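Putative glycyl-glycine endopeptidase lytM (Ruminococcus gnavus, PDB 3NYY) is probably a metal-dependent endopeptidase of the M23 family, whose relatives cut peptide bonds in bacterial cell walls. Local coordinates at residues K153-I163 / Y174-L184. Sequence-based numbering, arbitrary orientation.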
loop_
_atom_site.group_PDB
_atom_site.type_symbol
_atom_site.label_atom_id
_atom_site.label_comp_id
_atom_site.label_asym_id
_atom_site.label_seq_id
_atom_site.Cartn_x
_atom_site.Cartn_y
_atom_site.Cartn_z
ATOM N N LYS A 153 -13.234 -5.726 22.660
ATOM C CA LYS A 153 -14.130 -4.872 21.891
ATOM C C LYS A 153 -14.191 -3.514 22.550
ATOM O O LYS A 153 -14.594 -3.395 23.715
ATOM C CB LYS A 153 -15.518 -5.453 21.801
ATOM C CG LYS A 153 -16.475 -4.620 20.915
ATOM C CD LYS A 153 -17.913 -4.990 21.224
ATOM C CE LYS A 153 -18.922 -4.164 20.370
ATOM N NZ LYS A 153 -20.249 -4.165 21.034
ATOM N N GLY A 154 -13.760 -2.501 21.827
ATOM C CA GLY A 154 -13.862 -1.122 22.326
ATOM C C GLY A 154 -12.828 -0.214 21.737
ATOM O O GLY A 154 -12.068 -0.596 20.860
ATOM N N TRP A 155 -12.783 1.006 22.264
ATOM C CA TRP A 155 -11.904 2.007 21.756
ATOM C C TRP A 155 -10.467 1.827 22.237
ATOM O O TRP A 155 -10.233 1.575 23.421
ATOM C CB TRP A 155 -12.370 3.374 22.286
ATOM C CG TRP A 155 -11.579 4.534 21.769
ATOM C CD1 TRP A 155 -10.596 5.209 22.426
ATOM C CD2 TRP A 155 -11.753 5.182 20.521
ATOM N NE1 TRP A 155 -10.131 6.238 21.645
ATOM C CE2 TRP A 155 -10.827 6.233 20.460
ATOM C CE3 TRP A 155 -12.599 4.962 19.426
ATOM C CZ2 TRP A 155 -10.710 7.049 19.336
ATOM C CZ3 TRP A 155 -12.514 5.811 18.350
ATOM C CH2 TRP A 155 -11.582 6.823 18.303
ATOM N N LEU A 156 -9.540 2.061 21.331
ATOM C CA LEU A 156 -8.133 2.357 21.674
ATOM C C LEU A 156 -7.721 3.643 20.981
ATOM O O LEU A 156 -8.134 3.885 19.855
ATOM C CB LEU A 156 -7.174 1.242 21.242
ATOM C CG LEU A 156 -7.207 -0.088 21.939
ATOM C CD1 LEU A 156 -6.156 -1.052 21.289
ATOM C CD2 LEU A 156 -6.965 0.012 23.430
ATOM N N GLU A 157 -6.909 4.493 21.637
ATOM C CA GLU A 157 -6.470 5.750 20.997
ATOM C C GLU A 157 -5.852 5.512 19.612
ATOM O O GLU A 157 -6.178 6.217 18.660
ATOM C CB GLU A 157 -5.471 6.543 21.884
ATOM C CG GLU A 157 -5.044 7.898 21.278
ATOM C CD GLU A 157 -4.200 8.734 22.216
ATOM O OE1 GLU A 157 -3.242 8.193 22.809
ATOM O OE2 GLU A 157 -4.486 9.939 22.343
ATOM N N LYS A 158 -4.974 4.506 19.497
ATOM C CA LYS A 158 -4.248 4.224 18.231
ATOM C C LYS A 158 -4.934 3.212 17.289
ATOM O O LYS A 158 -4.409 2.899 16.201
ATOM C CB LYS A 158 -2.861 3.660 18.505
ATOM C CG LYS A 158 -1.914 4.593 19.267
ATOM C CD LYS A 158 -0.480 4.009 19.275
ATOM C CE LYS A 158 0.512 4.855 20.081
ATOM N NZ LYS A 158 0.816 4.251 21.423
ATOM N N GLY A 159 -6.038 2.645 17.730
ATOM C CA GLY A 159 -6.814 1.744 16.886
ATOM C C GLY A 159 -8.256 2.186 16.655
ATOM O O GLY A 159 -9.012 1.513 15.971
ATOM N N GLY A 160 -8.654 3.331 17.206
ATOM C CA GLY A 160 -10.099 3.679 17.153
ATOM C C GLY A 160 -10.986 2.583 17.691
ATOM O O GLY A 160 -10.672 1.911 18.684
ATOM N N TRP A 161 -12.121 2.377 17.023
ATOM C CA TRP A 161 -13.023 1.282 17.377
ATOM C C TRP A 161 -12.404 0.007 16.803
ATOM O O TRP A 161 -12.303 -0.173 15.566
ATOM C CB TRP A 161 -14.413 1.461 16.773
ATOM C CG TRP A 161 -15.096 2.671 17.274
ATOM C CD1 TRP A 161 -15.439 3.798 16.541
ATOM C CD2 TRP A 161 -15.441 2.949 18.630
ATOM N NE1 TRP A 161 -16.037 4.723 17.375
ATOM C CE2 TRP A 161 -16.051 4.221 18.654
ATOM C CE3 TRP A 161 -15.355 2.212 19.846
ATOM C CZ2 TRP A 161 -16.502 4.798 19.839
ATOM C CZ3 TRP A 161 -15.823 2.783 21.013
ATOM C CH2 TRP A 161 -16.425 4.043 20.997
ATOM N N ARG A 162 -11.950 -0.859 17.695
ATOM C CA ARG A 162 -11.351 -2.102 17.315
ATOM C C ARG A 162 -12.068 -3.271 17.952
ATOM O O ARG A 162 -12.792 -3.146 18.947
ATOM C CB ARG A 162 -9.834 -2.145 17.617
ATOM C CG ARG A 162 -9.363 -2.046 19.071
ATOM C CD ARG A 162 -9.525 -3.387 19.786
ATOM N NE ARG A 162 -8.784 -3.551 21.031
ATOM C CZ ARG A 162 -9.203 -3.154 22.226
ATOM N NH1 ARG A 162 -10.377 -2.512 22.389
ATOM N NH2 ARG A 162 -8.422 -3.368 23.281
ATOM N N ILE A 163 -11.872 -4.406 17.324
ATOM C CA ILE A 163 -12.401 -5.658 17.832
ATOM C C ILE A 163 -11.323 -6.707 17.620
ATOM O O ILE A 163 -10.640 -6.698 16.594
ATOM C CB ILE A 163 -13.779 -6.021 17.176
ATOM C CG1 ILE A 163 -14.449 -7.194 17.902
ATOM C CG2 ILE A 163 -13.673 -6.215 15.669
ATOM C CD1 ILE A 163 -15.932 -7.357 17.522
ATOM N N TYR A 174 -6.865 -8.876 14.831
ATOM C CA TYR A 174 -7.142 -7.539 15.290
ATOM C C TYR A 174 -7.664 -6.698 14.166
ATOM O O TYR A 174 -6.998 -6.607 13.151
ATOM C CB TYR A 174 -5.816 -6.967 15.827
ATOM C CG TYR A 174 -5.807 -5.521 16.280
ATOM C CD1 TYR A 174 -6.522 -5.116 17.402
ATOM C CD2 TYR A 174 -5.061 -4.563 15.612
ATOM C CE1 TYR A 174 -6.466 -3.784 17.812
ATOM C CE2 TYR A 174 -5.003 -3.263 16.048
ATOM C CZ TYR A 174 -5.703 -2.877 17.153
ATOM O OH TYR A 174 -5.675 -1.552 17.590
ATOM N N TYR A 175 -8.847 -6.099 14.356
ATOM C CA TYR A 175 -9.530 -5.321 13.308
ATOM C C TYR A 175 -9.755 -3.934 13.875
ATOM O O TYR A 175 -10.474 -3.771 14.870
ATOM C CB TYR A 175 -10.862 -5.953 12.931
ATOM C CG TYR A 175 -10.783 -7.395 12.471
ATOM C CD1 TYR A 175 -10.687 -8.436 13.404
ATOM C CD2 TYR A 175 -10.904 -7.727 11.123
ATOM C CE1 TYR A 175 -10.636 -9.774 13.016
ATOM C CE2 TYR A 175 -10.865 -9.047 10.721
ATOM C CZ TYR A 175 -10.716 -10.082 11.659
ATOM O OH TYR A 175 -10.628 -11.406 11.192
ATOM N N ALA A 176 -9.166 -2.918 13.249
ATOM C CA ALA A 176 -9.142 -1.558 13.795
ATOM C C ALA A 176 -9.624 -0.463 12.826
ATOM O O ALA A 176 -9.759 -0.668 11.607
ATOM C CB ALA A 176 -7.726 -1.218 14.321
ATOM N N HIS A 177 -9.971 0.672 13.445
ATOM C CA HIS A 177 -10.467 1.911 12.806
ATOM C C HIS A 177 -11.885 1.809 12.272
ATOM O O HIS A 177 -12.281 2.646 11.433
ATOM C CB HIS A 177 -9.499 2.417 11.732
ATOM C CG HIS A 177 -8.096 2.527 12.216
ATOM N ND1 HIS A 177 -7.749 3.331 13.278
ATOM C CD2 HIS A 177 -6.968 1.870 11.857
ATOM C CE1 HIS A 177 -6.456 3.182 13.538
ATOM N NE2 HIS A 177 -5.962 2.297 12.697
ATOM N N LEU A 178 -12.655 0.838 12.791
ATOM C CA LEU A 178 -14.032 0.611 12.369
ATOM C C LEU A 178 -14.913 1.864 12.630
ATOM O O LEU A 178 -14.723 2.598 13.628
ATOM C CB LEU A 178 -14.664 -0.594 13.095
ATOM C CG LEU A 178 -13.943 -1.941 12.930
ATOM C CD1 LEU A 178 -14.605 -2.992 13.893
ATOM C CD2 LEU A 178 -14.027 -2.405 11.482
ATOM N N ASP A 179 -15.926 2.040 11.797
ATOM C CA ASP A 179 -16.881 3.135 11.990
ATOM C C ASP A 179 -17.936 2.692 12.980
ATOM O O ASP A 179 -18.515 3.506 13.729
ATOM C CB ASP A 179 -17.534 3.499 10.654
ATOM C CG ASP A 179 -18.416 4.732 10.755
ATOM O OD1 ASP A 179 -17.866 5.811 11.100
ATOM O OD2 ASP A 179 -19.655 4.606 10.493
ATOM N N SER A 180 -18.221 1.398 12.985
ATOM C CA SER A 180 -19.210 0.842 13.877
ATOM C C SER A 180 -19.013 -0.650 14.002
ATOM O O SER A 180 -18.280 -1.263 13.188
ATOM C CB SER A 180 -20.606 1.123 13.325
ATOM O OG SER A 180 -20.874 0.340 12.184
ATOM N N TYR A 181 -19.688 -1.237 14.996
ATOM C CA TYR A 181 -19.650 -2.671 15.259
ATOM C C TYR A 181 -20.934 -3.407 14.878
ATOM O O TYR A 181 -22.045 -2.824 14.904
ATOM C CB TYR A 181 -19.455 -2.906 16.719
ATOM C CG TYR A 181 -18.155 -2.409 17.319
ATOM C CD1 TYR A 181 -16.947 -2.930 16.955
ATOM C CD2 TYR A 181 -18.159 -1.482 18.324
ATOM C CE1 TYR A 181 -15.799 -2.518 17.556
ATOM C CE2 TYR A 181 -16.999 -1.059 18.939
ATOM C CZ TYR A 181 -15.805 -1.571 18.554
ATOM O OH TYR A 181 -14.642 -1.144 19.209
ATOM N N ALA A 182 -20.768 -4.696 14.587
ATOM C CA ALA A 182 -21.879 -5.635 14.534
ATOM C C ALA A 182 -22.382 -5.842 15.963
ATOM O O ALA A 182 -21.718 -5.405 16.923
ATOM C CB ALA A 182 -21.410 -6.933 13.907
ATOM N N GLU A 183 -23.535 -6.515 16.135
ATOM C CA GLU A 183 -24.098 -6.788 17.471
ATOM C C GLU A 183 -23.358 -7.930 18.123
ATOM O O GLU A 183 -23.771 -9.083 18.032
ATOM C CB GLU A 183 -25.584 -7.130 17.386
ATOM C CG GLU A 183 -26.382 -5.946 17.044
ATOM C CD GLU A 183 -27.878 -6.178 17.122
ATOM O OE1 GLU A 183 -28.322 -7.259 17.580
ATOM O OE2 GLU A 183 -28.596 -5.260 16.727
ATOM N N LEU A 184 -22.232 -7.606 18.748
ATOM C CA LEU A 184 -21.327 -8.582 19.334
ATOM C C LEU A 184 -20.792 -8.043 20.659
ATOM O O LEU A 184 -20.576 -6.825 20.822
ATOM C CB LEU A 184 -20.134 -8.876 18.409
ATOM C CG LEU A 184 -20.430 -9.534 17.080
ATOM C CD1 LEU A 184 -19.189 -9.434 16.167
ATOM C CD2 LEU A 184 -20.858 -10.977 17.240
HETATM O O HOH W 1 -3.852 -0.124 16.365
HETATM O O HOH W 2 -3.660 0.962 13.630
#
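The carbonyl oxygen Arg162 O takes two donors: the hydroxyl Tyr181 OH reaches it at 2.7 Å from above the carbonyl plane, and Gly154 N, in the same segment 153-163, supplies a backbone bond. Tyrosine suits this place because its ring is long enough to bring a hydroxyl to Arg162 O while offering a flat face to the lysine chain. CG of Tyr181 stands anti to the carbonyl carbon (chi1 -63°), sending the ring across to segment 153-163. Lys153 CE lies over one face in a CH-pi contact, 3.8 Å from the ring centroid, and the extended lysine chain runs on until NZ donates to Leu184 O at 2.7 Å, almost straight in line with C=O. Trp161 CE3 packs against Tyr181 CE2 at 3.8 Å, the side chains crossing at about a right angle. With Tyr181 replaced by an alanine, Arg162 O would probably lose its hydroxyl donor, Lys153 CE the ring face beneath it and Trp161 CE3 its neighbour. In the hairpin of strands 162-166 and 172-178, Ile163 and Tyr175 form an antiparallel hydrogen-bonded pair: Ile163 N donates to Tyr175 O and Tyr175 N to Ile163 O, each at 2.9 Å; branched Ile163 sets CG2 against Leu178 CD1 (3.8 Å). Opposite Leu156, Gly159 and Gly160 make a classic beta bulge; a CB on Gly159 would collide with Tyr174 OH. Gly159 O accepts a hydrogen bond from His177 N, while His177 ND1 bonds to Ser202 O and its ring meets His216. Strand 216-225 flanks the hairpin through Tyr174 and Ala176, while strand 180-181 joins a second sheet beside strand 195-198.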